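Local coordinates for probable ABC transporter extracellular-binding protein YckB (PDB 2IEE) that probably serves as the extracellular solute-binding component of a binding-protein-dependent ABC transport system, at residues Met144-Lys149 and Val176-Tyr181; Ala102-Tyr107 and Glu226-Met231; Ser122-Lys125 and Asp129-Gly132. All coordinates share one frame; numbering follows the deposited sequence.

Contact 1 (Met144-Lys149 and Val176-Tyr181); sequences MEVARK and VILNDY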
loop_
_atom_site.group_PDB
_atom_site.type_symbol
_atom_site.label_atom_id
_atom_site.label_comp_id
_atom_site.label_asym_id
_atom_site.label_seq_id
_atom_site.Cartn_x
_atom_site.Cartn_y
_atom_site.Cartn_z
HETATM N N MSE A 144 14.535 2.065 0.733
HETATM C CA MSE A 144 15.930 2.335 0.371
HETATM C C MSE A 144 16.706 2.732 1.628
HETATM O O MSE A 144 17.914 2.515 1.725
HETATM C CB MSE A 144 16.008 3.459 -0.674
HETATM C CG MSE A 144 17.400 3.700 -1.268
HETATM SE SE MSE A 144 18.203 2.125 -2.092
HETATM C CE MSE A 144 19.643 1.867 -0.833
ATOM N N GLU A 145 15.997 3.309 2.594
ATOM C CA GLU A 145 16.610 3.719 3.847
ATOM C C GLU A 145 17.025 2.457 4.607
ATOM O O GLU A 145 18.090 2.405 5.228
ATOM C CB GLU A 145 15.611 4.529 4.675
ATOM C CG GLU A 145 16.258 5.479 5.657
ATOM C CD GLU A 145 17.227 6.425 4.974
ATOM O OE1 GLU A 145 16.843 7.020 3.942
ATOM O OE2 GLU A 145 18.364 6.579 5.471
ATOM N N VAL A 146 16.170 1.442 4.555
ATOM C CA VAL A 146 16.456 0.178 5.214
ATOM C C VAL A 146 17.749 -0.382 4.626
ATOM O O VAL A 146 18.674 -0.736 5.355
ATOM C CB VAL A 146 15.309 -0.823 4.987
ATOM C CG1 VAL A 146 15.707 -2.214 5.478
ATOM C CG2 VAL A 146 14.065 -0.340 5.719
ATOM N N ALA A 147 17.807 -0.441 3.301
ATOM C CA ALA A 147 18.979 -0.957 2.601
ATOM C C ALA A 147 20.240 -0.229 3.046
ATOM O O ALA A 147 21.268 -0.854 3.307
ATOM C CB ALA A 147 18.796 -0.813 1.093
ATOM N N ARG A 148 20.157 1.095 3.137
ATOM C CA ARG A 148 21.308 1.889 3.552
ATOM C C ARG A 148 21.748 1.564 4.976
ATOM O O ARG A 148 22.940 1.415 5.242
ATOM C CB ARG A 148 21.000 3.388 3.422
ATOM C CG ARG A 148 20.993 3.895 1.983
ATOM C CD ARG A 148 21.010 5.419 1.932
ATOM N NE ARG A 148 19.683 6.004 2.103
ATOM C CZ ARG A 148 18.851 6.277 1.101
ATOM N NH1 ARG A 148 19.208 6.025 -0.153
ATOM N NH2 ARG A 148 17.656 6.799 1.355
ATOM N N LYS A 149 20.783 1.450 5.883
ATOM C CA LYS A 149 21.074 1.137 7.281
ATOM C C LYS A 149 21.912 -0.126 7.397
ATOM O O LYS A 149 22.682 -0.285 8.338
ATOM C CB LYS A 149 19.771 0.943 8.057
ATOM C CG LYS A 149 19.956 0.492 9.499
ATOM C CD LYS A 149 18.603 0.250 10.156
ATOM C CE LYS A 149 18.739 -0.164 11.615
ATOM N NZ LYS A 149 19.505 -1.435 11.761
ATOM N N VAL A 176 19.586 -6.987 -5.033
ATOM C CA VAL A 176 18.358 -7.030 -4.272
ATOM C C VAL A 176 17.475 -5.807 -4.460
ATOM O O VAL A 176 17.959 -4.714 -4.761
ATOM C CB VAL A 176 18.723 -7.176 -2.778
ATOM C CG1 VAL A 176 19.530 -5.962 -2.344
ATOM C CG2 VAL A 176 17.474 -7.339 -1.916
ATOM N N ILE A 177 16.171 -6.017 -4.293
ATOM C CA ILE A 177 15.175 -4.954 -4.381
ATOM C C ILE A 177 14.350 -5.045 -3.103
ATOM O O ILE A 177 13.800 -6.102 -2.794
ATOM C CB ILE A 177 14.183 -5.141 -5.547
ATOM C CG1 ILE A 177 14.927 -5.237 -6.873
ATOM C CG2 ILE A 177 13.208 -3.949 -5.596
ATOM C CD1 ILE A 177 15.730 -4.017 -7.184
ATOM N N LEU A 178 14.270 -3.942 -2.369
ATOM C CA LEU A 178 13.489 -3.899 -1.134
ATOM C C LEU A 178 12.171 -3.178 -1.416
ATOM O O LEU A 178 12.171 -2.072 -1.952
ATOM C CB LEU A 178 14.268 -3.149 -0.050
ATOM C CG LEU A 178 14.883 -3.962 1.096
ATOM C CD1 LEU A 178 15.548 -5.219 0.561
ATOM C CD2 LEU A 178 15.877 -3.090 1.859
ATOM N N ASN A 179 11.048 -3.804 -1.076
ATOM C CA ASN A 179 9.750 -3.181 -1.314
ATOM C C ASN A 179 8.680 -3.903 -0.498
ATOM O O ASN A 179 8.980 -4.856 0.218
ATOM C CB ASN A 179 9.404 -3.248 -2.811
ATOM C CG ASN A 179 8.397 -2.179 -3.233
ATOM O OD1 ASN A 179 7.859 -1.445 -2.402
ATOM N ND2 ASN A 179 8.141 -2.092 -4.532
ATOM N N ASP A 180 7.442 -3.433 -0.606
ATOM C CA ASP A 180 6.307 -4.033 0.097
ATOM C C ASP A 180 6.116 -5.488 -0.367
ATOM O O ASP A 180 6.253 -5.789 -1.549
ATOM C CB ASP A 180 5.044 -3.227 -0.209
ATOM C CG ASP A 180 3.789 -3.892 0.303
ATOM O OD1 ASP A 180 3.517 -3.803 1.519
ATOM O OD2 ASP A 180 3.079 -4.516 -0.513
ATOM N N TYR A 181 5.793 -6.380 0.563
ATOM C CA TYR A 181 5.605 -7.788 0.239
ATOM C C TYR A 181 4.634 -8.027 -0.906
ATOM O O TYR A 181 4.975 -8.651 -1.910
ATOM C CB TYR A 181 5.104 -8.548 1.460
ATOM C CG TYR A 181 4.668 -9.960 1.151
ATOM C CD1 TYR A 181 5.559 -10.886 0.607
ATOM C CD2 TYR A 181 3.374 -10.380 1.428
ATOM C CE1 TYR A 181 5.165 -12.204 0.355
ATOM C CE2 TYR A 181 2.972 -11.689 1.180
ATOM C CZ TYR A 181 3.869 -12.593 0.648
ATOM O OH TYR A 181 3.460 -13.884 0.417
#
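Where Val146 and Ala147 meet Leu178, in one lobe of the bilobal solute-binding fold, the side chains that touch are all aliphatic, and the flat groups lie off to the sides. On the outer flank of the helix, the guanidinium of Arg148 has Met144 O over one face, 3.9 Å above its centre, and Glu145 OE1 at its edge. The Arg148 NH2–Glu145 OE1 salt bridge, 2.7 Å long and nearly straight at 170°, lies in the guanidinium plane but reaches the oxygen from above the carboxylate plane. Beyond the far end of the strand, the ring of Tyr181 meets that of Tyr111.

Helix 142-149 is the connection of a beta-alpha-beta unit between the parallel strands 134-136 and 153-154, and here it packs against neighbouring strand 176-180 of the same sheet. A single methyl does most of the work: Leu178 CD2 stands 3.7 Å from Val146 CG1 and 3.8 Å from Ala147 CB. The valine and leucine side chains cross at about a right angle. With CG1 anti to its backbone N (chi1 171°), Val146 directs that branch at the leucine.

Residue types fit the spacing. Ala147 is small enough to let the sheet come close to the helix backbone, while branched Val146 and Leu178 both also reach Tyr204. At the strand's end Asp180 is the N-cap of helix 181-190, its OD2 accepting from Leu183 N and its OD1 pairing with Ser110 OG. Closest of all across the two segments, Leu178 CD2 comes within 3.6 Å of Ala147 N.

Contact 2 (Ala102-Tyr107 and Glu226-Met231); sequences AFSTPY and EALKEM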
loop_
_atom_site.group_PDB
_atom_site.type_symbol
_atom_site.label_atom_id
_atom_site.label_comp_id
_atom_site.label_asym_id
_atom_site.label_seq_id
_atom_site.Cartn_x
_atom_site.Cartn_y
_atom_site.Cartn_z
ATOM N N ALA A 102 -8.467 10.638 12.893
ATOM C CA ALA A 102 -9.287 9.491 13.248
ATOM C C ALA A 102 -9.171 8.484 12.107
ATOM O O ALA A 102 -9.508 8.787 10.964
ATOM C CB ALA A 102 -10.729 9.906 13.425
ATOM N N PHE A 103 -8.681 7.292 12.418
ATOM C CA PHE A 103 -8.534 6.242 11.418
ATOM C C PHE A 103 -9.699 5.269 11.492
ATOM O O PHE A 103 -10.325 5.106 12.539
ATOM C CB PHE A 103 -7.255 5.442 11.664
ATOM C CG PHE A 103 -6.008 6.109 11.183
ATOM C CD1 PHE A 103 -5.647 6.048 9.843
ATOM C CD2 PHE A 103 -5.159 6.745 12.080
ATOM C CE1 PHE A 103 -4.449 6.603 9.404
ATOM C CE2 PHE A 103 -3.961 7.306 11.656
ATOM C CZ PHE A 103 -3.603 7.232 10.313
ATOM N N SER A 104 -9.982 4.616 10.373
ATOM C CA SER A 104 -11.023 3.605 10.346
ATOM C C SER A 104 -10.259 2.361 10.784
ATOM O O SER A 104 -9.048 2.425 10.991
ATOM C CB SER A 104 -11.534 3.393 8.924
ATOM O OG SER A 104 -10.505 2.873 8.084
ATOM N N THR A 105 -10.949 1.241 10.947
ATOM C CA THR A 105 -10.257 0.015 11.294
ATOM C C THR A 105 -9.398 -0.230 10.053
ATOM O O THR A 105 -9.732 0.237 8.965
ATOM C CB THR A 105 -11.241 -1.150 11.503
ATOM O OG1 THR A 105 -12.223 -1.140 10.460
ATOM C CG2 THR A 105 -11.941 -1.021 12.859
ATOM N N PRO A 106 -8.273 -0.941 10.197
ATOM C CA PRO A 106 -7.413 -1.195 9.037
ATOM C C PRO A 106 -8.027 -2.165 8.027
ATOM O O PRO A 106 -8.796 -3.048 8.399
ATOM C CB PRO A 106 -6.138 -1.769 9.661
ATOM C CG PRO A 106 -6.206 -1.340 11.124
ATOM C CD PRO A 106 -7.671 -1.471 11.429
ATOM N N TYR A 107 -7.697 -1.987 6.750
ATOM C CA TYR A 107 -8.189 -2.893 5.721
ATOM C C TYR A 107 -7.053 -3.499 4.889
ATOM O O TYR A 107 -7.285 -4.130 3.856
ATOM C CB TYR A 107 -9.241 -2.223 4.822
ATOM C CG TYR A 107 -9.035 -0.763 4.494
ATOM C CD1 TYR A 107 -8.022 -0.354 3.636
ATOM C CD2 TYR A 107 -9.908 0.206 4.989
ATOM C CE1 TYR A 107 -7.884 0.981 3.269
ATOM C CE2 TYR A 107 -9.781 1.548 4.626
ATOM C CZ TYR A 107 -8.767 1.927 3.766
ATOM O OH TYR A 107 -8.632 3.243 3.384
ATOM N N GLU A 226 -18.506 0.515 10.665
ATOM C CA GLU A 226 -19.683 -0.344 10.641
ATOM C C GLU A 226 -19.800 -1.026 9.279
ATOM O O GLU A 226 -20.033 -2.232 9.195
ATOM C CB GLU A 226 -20.943 0.479 10.950
ATOM C CG GLU A 226 -21.239 0.615 12.446
ATOM C CD GLU A 226 -22.387 1.572 12.763
ATOM O OE1 GLU A 226 -23.450 1.481 12.110
ATOM O OE2 GLU A 226 -22.225 2.409 13.677
ATOM N N ALA A 227 -19.617 -0.255 8.212
ATOM C CA ALA A 227 -19.697 -0.799 6.859
ATOM C C ALA A 227 -18.499 -1.707 6.558
ATOM O O ALA A 227 -18.648 -2.744 5.917
ATOM C CB ALA A 227 -19.772 0.334 5.846
ATOM N N LEU A 228 -17.316 -1.317 7.026
ATOM C CA LEU A 228 -16.112 -2.112 6.811
ATOM C C LEU A 228 -16.210 -3.462 7.522
ATOM O O LEU A 228 -15.758 -4.480 6.996
ATOM C CB LEU A 228 -14.871 -1.351 7.302
ATOM C CG LEU A 228 -14.350 -0.231 6.397
ATOM C CD1 LEU A 228 -13.238 0.553 7.088
ATOM C CD2 LEU A 228 -13.844 -0.839 5.099
ATOM N N LYS A 229 -16.797 -3.464 8.714
ATOM C CA LYS A 229 -16.965 -4.688 9.488
ATOM C C LYS A 229 -17.923 -5.621 8.754
ATOM O O LYS A 229 -17.712 -6.830 8.699
ATOM C CB LYS A 229 -17.518 -4.360 10.882
ATOM C CG LYS A 229 -17.818 -5.581 11.742
ATOM C CD LYS A 229 -18.218 -5.186 13.159
ATOM C CE LYS A 229 -18.448 -6.416 14.037
ATOM N NZ LYS A 229 -18.734 -6.053 15.458
ATOM N N GLU A 230 -18.979 -5.041 8.197
ATOM C CA GLU A 230 -19.976 -5.790 7.450
ATOM C C GLU A 230 -19.314 -6.432 6.230
ATOM O O GLU A 230 -19.626 -7.568 5.863
ATOM C CB GLU A 230 -21.095 -4.842 7.010
ATOM C CG GLU A 230 -22.228 -5.482 6.236
ATOM C CD GLU A 230 -23.272 -4.459 5.812
ATOM O OE1 GLU A 230 -23.934 -3.874 6.701
ATOM O OE2 GLU A 230 -23.428 -4.231 4.592
HETATM N N MSE A 231 -18.397 -5.693 5.612
HETATM C CA MSE A 231 -17.677 -6.167 4.434
HETATM C C MSE A 231 -16.663 -7.230 4.839
HETATM O O MSE A 231 -16.429 -8.204 4.119
HETATM C CB MSE A 231 -16.971 -4.993 3.750
HETATM C CG MSE A 231 -17.910 -4.074 2.978
HETATM SE SE MSE A 231 -17.039 -2.438 2.411
HETATM C CE MSE A 231 -15.978 -3.159 0.963
#
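Leu228 points from its helix at the chain of Ser104 to Tyr107, and three side chains receive its CD1 methyl. In the solute-binding fold this joins helix 218-234 to the segment that leads from edge strand 101-103 into strand 108-116, in the lobe that also holds helix 49-60.

The leucine meets the ring of Tyr107 at its edge, close to the ring plane, with CD1 4.0 Å from Tyr107 CD2; the two side chains run at a slant to each other. Thr105 and Leu228 instead slide past in opposite directions, OG1 lying 3.9 Å from CD1. Ser104 approaches with both CB and OG. A small residue suits this position, since its hydroxyl is kept close to the backbone: Ser104 OG donates to Thr105 O, 2.9 Å away, and is also bonded to Leu211 N, so the leucine methyl rests on a polar atom already satisfied.

Tyrosine serves two ends at once: its ring edge borders the leucine, while its OH bonds to Glu50 OE2. Thr105 N bonds Asn225 OD1, a polar tie beside the apolar one. With CG beside the backbone N (chi1 -77°) and CD1 extended anti to CA (chi2 173°), Leu228 CD1 ends 3.7 Å from Ser104 OG.

Contact 3 (Ser122-Lys125 and Asp129-Gly132); sequences SGIK and DLKG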
loop_
_atom_site.group_PDB
_atom_site.type_symbol
_atom_site.label_atom_id
_atom_site.label_comp_id
_atom_site.label_asym_id
_atom_site.label_seq_id
_atom_site.Cartn_x
_atom_site.Cartn_y
_atom_site.Cartn_z
ATOM N N SER A 122 20.964 -14.335 -4.220
ATOM C CA SER A 122 21.934 -13.243 -4.225
ATOM C C SER A 122 22.918 -13.290 -3.049
ATOM O O SER A 122 23.433 -12.256 -2.620
ATOM C CB SER A 122 21.205 -11.889 -4.237
ATOM O OG SER A 122 20.320 -11.789 -5.348
ATOM N N GLY A 123 23.171 -14.491 -2.535
ATOM C CA GLY A 123 24.102 -14.657 -1.430
ATOM C C GLY A 123 23.649 -13.990 -0.146
ATOM O O GLY A 123 24.457 -13.687 0.736
ATOM N N ILE A 124 22.347 -13.765 -0.039
ATOM C CA ILE A 124 21.774 -13.114 1.131
ATOM C C ILE A 124 21.016 -14.097 2.023
ATOM O O ILE A 124 20.192 -14.875 1.534
ATOM C CB ILE A 124 20.820 -11.981 0.684
ATOM C CG1 ILE A 124 21.614 -10.928 -0.097
ATOM C CG2 ILE A 124 20.112 -11.374 1.894
ATOM C CD1 ILE A 124 20.767 -9.871 -0.801
ATOM N N LYS A 125 21.305 -14.065 3.325
ATOM C CA LYS A 125 20.623 -14.936 4.282
ATOM C C LYS A 125 19.746 -14.121 5.239
ATOM O O LYS A 125 18.623 -14.518 5.564
ATOM C CB LYS A 125 21.633 -15.764 5.089
ATOM C CG LYS A 125 22.261 -16.925 4.315
ATOM C CD LYS A 125 23.148 -17.773 5.225
ATOM C CE LYS A 125 23.847 -18.900 4.459
ATOM N NZ LYS A 125 22.911 -19.912 3.873
ATOM N N ASP A 129 23.247 -9.350 5.625
ATOM C CA ASP A 129 23.999 -9.684 4.416
ATOM C C ASP A 129 23.820 -8.682 3.278
ATOM O O ASP A 129 24.427 -8.817 2.212
ATOM C CB ASP A 129 23.643 -11.089 3.922
ATOM C CG ASP A 129 24.035 -12.179 4.912
ATOM O OD1 ASP A 129 25.107 -12.070 5.547
ATOM O OD2 ASP A 129 23.275 -13.161 5.040
ATOM N N LEU A 130 22.989 -7.674 3.505
ATOM C CA LEU A 130 22.762 -6.637 2.508
ATOM C C LEU A 130 24.022 -5.785 2.387
ATOM O O LEU A 130 24.199 -5.046 1.417
ATOM C CB LEU A 130 21.588 -5.760 2.933
ATOM C CG LEU A 130 20.317 -5.790 2.085
ATOM C CD1 LEU A 130 19.878 -7.216 1.812
ATOM C CD2 LEU A 130 19.237 -5.023 2.819
ATOM N N LYS A 131 24.903 -5.896 3.378
ATOM C CA LYS A 131 26.148 -5.130 3.388
ATOM C C LYS A 131 26.988 -5.378 2.137
ATOM O O LYS A 131 27.414 -6.503 1.877
ATOM C CB LYS A 131 26.962 -5.483 4.636
ATOM C CG LYS A 131 28.270 -4.721 4.764
ATOM C CD LYS A 131 28.973 -5.045 6.076
ATOM C CE LYS A 131 30.343 -4.381 6.150
ATOM N NZ LYS A 131 31.260 -4.882 5.081
ATOM N N GLY A 132 27.214 -4.321 1.363
ATOM C CA GLY A 132 28.011 -4.448 0.159
ATOM C C GLY A 132 27.240 -4.906 -1.068
ATOM O O GLY A 132 27.801 -4.988 -2.161
#
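Asp129 reaches back across a short loop to Lys125, and its carboxylate oxygen OD2 accepts the backbone N-H of that residue at 2.8 Å. This is the tight part of the contact. The bond is bent, 143° at the hydrogen, and uses the anti side of OD2, 15° out of the carboxylate plane. A chi1 of -64°, placing CG beside the aspartate's own backbone N, turns the carboxylate to the loop, where OD2 also accepts from Thr126 N.

Inward, Ile124 and Leu130 meet through methyls, CD1 of the isoleucine being 3.8 Å from CD1 of the leucine. Both are buried in the lobe of the solute-binding fold that holds strand 176-180, the first on Val176 and the second on Leu178.

The outer side is looser. The amine of Lys125 leads away, NZ lying 6.9 Å from Asp129 OD2, and exposed Gly123 has a positive phi that glycine readily adopts.

Were this aspartate an alanine, the N-H groups of Lys125 and Thr126 would probably be left without this acceptor and the loop freer to shift. Two N-H donors on one oxygen imply that the aspartate is probably charged, its close partners backbone groups rather than the lysine amine.

The apolar sides of contacts 1 and 3 run together, their centres about 12 Å apart. Val176 CB lies 3.9 Å from Ile124 CD1, and Leu178 CD2 is 4.0 Å from Leu130 CD2, so the loop of contact 3 extends the packing between helix and sheet. Contact 2 lies on the opposite side of the chain's centre, about 30 Å from contact 1 and 39 Å from contact 3, centre to centre. Even so, contacts 1 and 2 reach the same mixed sheet, whose long strands 108-116 and 197-214 run between the lobes. Solute-binding proteins of this family generally hold their ligand in the cleft between two such lobes.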